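CglIIR protein (Corynebacterium glutamicum, PDB 6F1S) is the H subunit of the restriction endonuclease CglI, probably an NTP-driven helicase-like motor of the DEAD-Z1 type, represented here by its C-terminal domain. Local coordinates at residues 38-43 with 129-134. Residues are numbered along the deposited sequence; the frame is centred on the assembly and turned at random.
Sequences KLLAYL and LYRIEG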
loop_
_atom_site.group_PDB
_atom_site.type_symbol
_atom_site.label_atom_id
_atom_site.label_comp_id
_atom_site.label_asym_id
_atom_site.label_seq_id
_atom_site.Cartn_x
_atom_site.Cartn_y
_atom_site.Cartn_z
ATOM N N LYS A 38 1.167 -3.206 -13.933
ATOM C CA LYS A 38 1.998 -4.144 -13.185
ATOM C C LYS A 38 1.234 -4.820 -12.042
ATOM O O LYS A 38 1.252 -6.045 -11.919
ATOM C CB LYS A 38 3.234 -3.417 -12.644
ATOM C CG LYS A 38 3.936 -4.111 -11.487
ATOM C CD LYS A 38 5.038 -5.048 -11.959
ATOM C CE LYS A 38 6.013 -5.369 -10.827
ATOM N NZ LYS A 38 6.720 -4.148 -10.338
ATOM N N LEU A 39 0.561 -4.021 -11.217
ATOM C CA LEU A 39 -0.167 -4.553 -10.068
ATOM C C LEU A 39 -1.379 -5.382 -10.499
ATOM O O LEU A 39 -1.664 -6.426 -9.910
ATOM C CB LEU A 39 -0.605 -3.420 -9.130
ATOM C CG LEU A 39 0.517 -2.682 -8.387
ATOM C CD1 LEU A 39 -0.045 -1.587 -7.487
ATOM C CD2 LEU A 39 1.367 -3.652 -7.576
ATOM N N LEU A 40 -2.082 -4.927 -11.532
ATOM C CA LEU A 40 -3.235 -5.666 -12.038
ATOM C C LEU A 40 -2.830 -6.980 -12.712
ATOM O O LEU A 40 -3.565 -7.966 -12.641
ATOM C CB LEU A 40 -4.041 -4.804 -13.009
ATOM C CG LEU A 40 -4.806 -3.642 -12.369
ATOM C CD1 LEU A 40 -5.552 -2.846 -13.427
ATOM C CD2 LEU A 40 -5.760 -4.139 -11.284
ATOM N N ALA A 41 -1.667 -7.000 -13.361
ATOM C CA ALA A 41 -1.158 -8.243 -13.941
ATOM C C ALA A 41 -0.767 -9.206 -12.829
ATOM O O ALA A 41 -0.929 -10.416 -12.962
ATOM C CB ALA A 41 0.022 -7.985 -14.856
ATOM N N TYR A 42 -0.254 -8.661 -11.730
ATOM C CA TYR A 42 0.117 -9.480 -10.581
ATOM C C TYR A 42 -1.135 -10.078 -9.943
ATOM O O TYR A 42 -1.166 -11.266 -9.618
ATOM C CB TYR A 42 0.904 -8.658 -9.550
ATOM C CG TYR A 42 1.441 -9.466 -8.387
ATOM C CD1 TYR A 42 0.613 -9.851 -7.338
ATOM C CD2 TYR A 42 2.782 -9.837 -8.331
ATOM C CE1 TYR A 42 1.095 -10.593 -6.280
ATOM C CE2 TYR A 42 3.276 -10.577 -7.270
ATOM C CZ TYR A 42 2.429 -10.952 -6.247
ATOM O OH TYR A 42 2.909 -11.688 -5.189
ATOM N N LEU A 43 -2.155 -9.243 -9.767
ATOM C CA LEU A 43 -3.416 -9.657 -9.152
ATOM C C LEU A 43 -4.037 -10.846 -9.873
ATOM O O LEU A 43 -4.571 -11.762 -9.252
ATOM C CB LEU A 43 -4.396 -8.486 -9.128
ATOM C CG LEU A 43 -5.867 -8.768 -8.828
ATOM C CD1 LEU A 43 -6.031 -9.480 -7.491
ATOM C CD2 LEU A 43 -6.642 -7.464 -8.847
ATOM N N LEU A 129 -2.552 -2.792 -0.624
ATOM C CA LEU A 129 -2.723 -1.773 -1.656
ATOM C C LEU A 129 -4.193 -1.651 -2.063
ATOM O O LEU A 129 -4.834 -2.634 -2.430
ATOM C CB LEU A 129 -1.847 -2.086 -2.875
ATOM C CG LEU A 129 -0.342 -1.862 -2.673
ATOM C CD1 LEU A 129 0.499 -2.528 -3.762
ATOM C CD2 LEU A 129 -0.026 -0.388 -2.603
ATOM N N TYR A 130 -4.721 -0.434 -1.971
ATOM C CA TYR A 130 -6.100 -0.150 -2.352
ATOM C C TYR A 130 -6.145 0.621 -3.663
ATOM O O TYR A 130 -5.544 1.694 -3.775
ATOM C CB TYR A 130 -6.821 0.656 -1.266
ATOM C CG TYR A 130 -7.548 -0.163 -0.220
ATOM C CD1 TYR A 130 -7.098 -1.421 0.143
ATOM C CD2 TYR A 130 -8.689 0.332 0.407
ATOM C CE1 TYR A 130 -7.755 -2.166 1.105
ATOM C CE2 TYR A 130 -9.355 -0.409 1.364
ATOM C CZ TYR A 130 -8.883 -1.661 1.707
ATOM O OH TYR A 130 -9.530 -2.418 2.658
ATOM N N ARG A 131 -6.855 0.077 -4.649
ATOM C CA ARG A 131 -7.026 0.758 -5.928
ATOM C C ARG A 131 -8.319 1.559 -5.918
ATOM O O ARG A 131 -9.401 1.003 -5.783
ATOM C CB ARG A 131 -7.025 -0.241 -7.089
ATOM C CG ARG A 131 -6.878 0.386 -8.478
ATOM C CD ARG A 131 -7.047 -0.664 -9.570
ATOM N NE ARG A 131 -6.755 -0.142 -10.901
ATOM C CZ ARG A 131 -7.648 0.464 -11.677
ATOM N NH1 ARG A 131 -8.893 0.634 -11.249
ATOM N NH2 ARG A 131 -7.295 0.906 -12.877
ATOM N N ILE A 132 -8.197 2.873 -6.055
ATOM C CA ILE A 132 -9.355 3.760 -6.022
ATOM C C ILE A 132 -9.508 4.491 -7.344
ATOM O O ILE A 132 -8.580 5.158 -7.802
ATOM C CB ILE A 132 -9.245 4.789 -4.886
ATOM C CG1 ILE A 132 -9.139 4.077 -3.541
ATOM C CG2 ILE A 132 -10.437 5.741 -4.905
ATOM C CD1 ILE A 132 -8.854 5.002 -2.382
ATOM N N GLU A 133 -10.689 4.365 -7.943
ATOM C CA GLU A 133 -10.965 4.952 -9.248
ATOM C C GLU A 133 -12.368 5.554 -9.290
ATOM O O GLU A 133 -13.294 5.016 -8.695
ATOM C CB GLU A 133 -10.808 3.892 -10.340
ATOM C CG GLU A 133 -10.946 4.409 -11.755
ATOM C CD GLU A 133 -11.296 3.309 -12.741
ATOM O OE1 GLU A 133 -10.466 2.402 -12.957
ATOM O OE2 GLU A 133 -12.413 3.348 -13.296
ATOM N N GLY A 134 -12.516 6.674 -9.992
ATOM C CA GLY A 134 -13.819 7.278 -10.219
ATOM C C GLY A 134 -14.389 7.991 -9.009
ATOM O O GLY A 134 -15.593 7.956 -8.766
#
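L39 on helix 32-46 faces L129 on strand 126-132 with their CA atoms 9.2 Å apart, a separation bridged by side chains alone, without a hydrogen bond between the two segments. The contact illustrates how a helix can rest on a sheet through a few side chains, here two leucines meeting a leucine and an arginine. L39 and L129 point at one another and cross at roughly a right angle, L39 CD1 lying 3.9 Å from L129 CD1, while the second methyl of L39, CD2, touches the same L129 carbon at 4.1 Å. Both are buried, and W153 of the neighbouring strand 152-158 packs against each of them.

One residue further along the helix the partner becomes polar. L40 meets R131 crosswise: its CD1 sits 3.9 Å from R131 NE, obliquely to the guanidinium, and its CD2 is 4.1 Å from R131 CD. R131 gets there because CG stands anti to the backbone N (chi1 -167°) and the chain runs extended to NE, carrying the charged end past the leucine methyls. There R131 NE forms a salt bridge with D36, one turn before L40 on helix 32-46, and R131 NH1 donates to E133 OE1 at 2.9 Å, nearly straight at 163°. E133 OE1 lies close to the guanidinium plane, and with D36 holding NE and E133 holding NH1 the group is probably restrained from turning about its last bonds.

An apolar core thus grades into a charged border, joining helix 32-46 to one face of the mixed five-stranded sheet in a helix-on-sheet packing of this C-terminal domain.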